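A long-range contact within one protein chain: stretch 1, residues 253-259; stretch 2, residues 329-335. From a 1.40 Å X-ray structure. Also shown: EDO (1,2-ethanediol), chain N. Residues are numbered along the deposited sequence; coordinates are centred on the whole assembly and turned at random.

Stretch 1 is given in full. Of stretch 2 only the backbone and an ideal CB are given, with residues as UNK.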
# COMPACT_ATOMS: atom_id res chain seq x y z
N LEU A 253 -12.13 -6.02 -10.96
CA LEU A 253 -10.70 -6.07 -11.30
C LEU A 253 -10.06 -4.75 -10.90
O LEU A 253 -10.53 -3.68 -11.30
CB LEU A 253 -10.57 -6.26 -12.82
CG LEU A 253 -9.17 -6.25 -13.44
CD1 LEU A 253 -8.32 -7.41 -12.86
CD2 LEU A 253 -9.26 -6.31 -14.97
N GLU A 254 -8.98 -4.81 -10.11
CA GLU A 254 -8.37 -3.63 -9.50
C GLU A 254 -7.02 -3.34 -10.12
O GLU A 254 -6.22 -4.27 -10.40
CB GLU A 254 -8.17 -3.85 -8.00
CG GLU A 254 -9.49 -3.96 -7.24
CD GLU A 254 -9.97 -2.65 -6.57
OE1 GLU A 254 -9.31 -1.60 -6.77
OE2 GLU A 254 -11.02 -2.72 -5.88
N ALA A 255 -6.72 -2.06 -10.32
CA ALA A 255 -5.37 -1.69 -10.74
C ALA A 255 -4.35 -2.26 -9.75
O ALA A 255 -4.61 -2.38 -8.55
CB ALA A 255 -5.24 -0.17 -10.84
N GLY A 256 -3.19 -2.60 -10.29
CA GLY A 256 -2.15 -3.29 -9.53
C GLY A 256 -2.14 -4.79 -9.75
O GLY A 256 -1.12 -5.43 -9.51
N SER A 257 -3.25 -5.36 -10.22
CA SER A 257 -3.29 -6.78 -10.53
C SER A 257 -2.39 -7.07 -11.73
O SER A 257 -2.24 -6.27 -12.64
CB SER A 257 -4.70 -7.19 -10.94
OG SER A 257 -5.62 -6.87 -9.90
N ILE A 258 -1.83 -8.28 -11.74
CA ILE A 258 -0.93 -8.74 -12.77
C ILE A 258 -1.41 -10.13 -13.15
O ILE A 258 -1.38 -11.07 -12.34
CB ILE A 258 0.53 -8.74 -12.29
CG1 ILE A 258 0.97 -7.31 -11.91
CG2 ILE A 258 1.49 -9.32 -13.34
CD1 ILE A 258 2.30 -7.33 -11.06
N LEU A 259 -1.93 -10.27 -14.38
CA LEU A 259 -2.65 -11.49 -14.72
C LEU A 259 -2.30 -11.95 -16.12
O LEU A 259 -1.92 -11.14 -16.98
CB LEU A 259 -4.17 -11.24 -14.67
CG LEU A 259 -4.72 -10.92 -13.26
CD1 LEU A 259 -6.14 -10.29 -13.37
CD2 LEU A 259 -4.77 -12.22 -12.41
N UNK A 329 3.14 1.98 -3.31
CA UNK A 329 3.44 0.61 -3.71
C UNK A 329 2.58 0.19 -4.91
O UNK A 329 3.07 -0.42 -5.87
CB UNK A 329 3.22 -0.35 -2.54
N UNK A 330 1.29 0.57 -4.89
CA UNK A 330 0.38 0.15 -5.94
C UNK A 330 0.73 0.83 -7.26
O UNK A 330 0.81 0.18 -8.31
CB UNK A 330 -1.07 0.46 -5.55
N UNK A 331 0.92 2.17 -7.23
CA UNK A 331 1.26 2.88 -8.46
C UNK A 331 2.50 2.25 -9.10
O UNK A 331 2.53 1.96 -10.31
CB UNK A 331 1.50 4.37 -8.18
N UNK A 332 3.55 2.02 -8.31
CA UNK A 332 4.80 1.55 -8.89
C UNK A 332 4.69 0.13 -9.40
O UNK A 332 5.41 -0.23 -10.35
CB UNK A 332 5.93 1.64 -7.86
N UNK A 333 3.80 -0.68 -8.80
CA UNK A 333 3.66 -2.08 -9.22
C UNK A 333 3.24 -2.18 -10.68
O UNK A 333 3.66 -3.10 -11.39
CB UNK A 333 2.64 -2.80 -8.34
N UNK A 334 2.40 -1.24 -11.14
CA UNK A 334 1.95 -1.22 -12.54
C UNK A 334 3.12 -1.13 -13.52
O UNK A 334 3.04 -1.63 -14.66
CB UNK A 334 1.00 -0.04 -12.77
N UNK A 335 4.22 -0.53 -13.08
CA UNK A 335 5.44 -0.33 -13.86
C UNK A 335 6.51 -1.39 -13.56
O UNK A 335 7.64 -1.25 -14.05
CB UNK A 335 6.00 1.07 -13.59
C1 EDO N . -13.79 -5.97 -4.02
O1 EDO N . -13.32 -7.15 -4.66
C2 EDO N . -12.73 -4.88 -4.21
O2 EDO N . -12.75 -4.37 -5.53

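Stretch 2 is helical from its start and runs past a type II beta turn, Glu254 to Ser257, in stretch 1.

Position 329 has helical backbone angles, and its ideal CB has nothing of stretch 1 within 5.5 Å. Stretch 1 sets no requirement here, and many side chains would fit. The residue is Lys329, which makes no contact with the turn.

Position 330 is more demanding. Its CA-to-CB bond points sideways, and the ideal CB lies 5.4 Å from Ala255 O. That carbonyl offers an acceptor, and the carboxylate of Glu254 lies farther out in the same direction. A long side chain with donors, ideally a positive charge, would suit: lysine or arginine, or glutamine with less reach. The residue is Arg330. Its chi1, chi2 and chi3 are all t, so the chain is extended. Arg330 NE and Arg330 NH2 both donate to Ala255 O, with Arg330 NE to Ala255 O at 2.8 Å and Arg330 NH2 to Ala255 O at 2.9 Å. Arg330 NH2 also donates to Glu254 OE1 at 2.8 Å, within a salt bridge. Both acceptors sit at the edge of the guanidinium, near its plane, where its N-H groups point. Water 1 links Arg330 NH1 to Glu254 OE1. Along the way, the aliphatic part passes Gly256: an ideal CB on that glycine would be only 3.4 Å from Arg330 CG.

Position 331 points away from stretch 1, which leaves its identity open. It is Leu331.

Position 332 is out of reach of stretch 1, so the turn gives no preference. It is Phe332.

Position 333 points toward stretch 1. Its ideal CB is 4.7 Å from Gly256 O and 5.3 Å from Ile258 CD1, so space is limited. A small residue such as alanine, serine or cysteine would suit. The residue is Ser333, with chi1 p. Its OG donates to Arg330 O at 2.7 Å, within its own helix, and packs against the turn with Ser333 OG 3.7 Å from Gly256 CA.

Position 334 points sideways, with its ideal CB 5.5 Å from Gly256 N. That amide is a donor, so a side chain with an acceptor could use it directly or through a water. A modest polar side chain, such as serine, threonine or asparagine, could join in. The residue is Thr334. Its OG1 is 4.2 Å from Gly256 N. Water 2 bridges them, accepting from Gly256 N at 3.0 Å and hydrogen-bonding Thr334 OG1 at 2.8 Å.

Position 335 is out of reach of stretch 1, which does not constrain it. It is Phe335.

Stretch 2 (329-335) KRLFSTF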
# COMPACT_ATOMS: atom_id res chain seq x y z
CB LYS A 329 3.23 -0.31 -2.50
CG LYS A 329 3.45 -1.79 -2.81
CD LYS A 329 3.32 -2.65 -1.57
CE LYS A 329 3.32 -4.13 -1.85
NZ LYS A 329 4.63 -4.57 -2.47
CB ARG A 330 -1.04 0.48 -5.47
CG ARG A 330 -2.12 -0.04 -6.41
CD ARG A 330 -3.49 0.32 -5.83
NE ARG A 330 -4.53 -0.29 -6.66
CZ ARG A 330 -5.82 -0.08 -6.49
NH1 ARG A 330 -6.24 0.72 -5.50
NH2 ARG A 330 -6.68 -0.69 -7.33
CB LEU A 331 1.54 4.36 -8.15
CG LEU A 331 2.20 5.18 -9.29
CD1 LEU A 331 1.18 5.36 -10.40
CD2 LEU A 331 2.74 6.53 -8.79
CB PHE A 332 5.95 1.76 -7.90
CG PHE A 332 6.47 3.17 -7.90
CD1 PHE A 332 7.31 3.61 -8.92
CD2 PHE A 332 6.06 4.09 -6.90
CE1 PHE A 332 7.79 4.94 -8.96
CE2 PHE A 332 6.53 5.41 -6.94
CZ PHE A 332 7.41 5.83 -7.97
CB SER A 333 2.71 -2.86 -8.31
OG SER A 333 1.34 -2.44 -8.48
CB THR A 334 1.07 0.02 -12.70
OG1 THR A 334 -0.08 -0.19 -11.88
CG2 THR A 334 0.61 0.26 -14.14
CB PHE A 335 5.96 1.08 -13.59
CG PHE A 335 4.99 2.15 -14.00
CD1 PHE A 335 4.91 2.53 -15.35
CD2 PHE A 335 4.12 2.71 -13.08
CE1 PHE A 335 3.99 3.48 -15.76
CE2 PHE A 335 3.20 3.68 -13.48
CZ PHE A 335 3.11 4.03 -14.84
O HOH W 1 -9.19 0.64 -5.17
O HOH W 2 -2.22 -1.65 -12.92
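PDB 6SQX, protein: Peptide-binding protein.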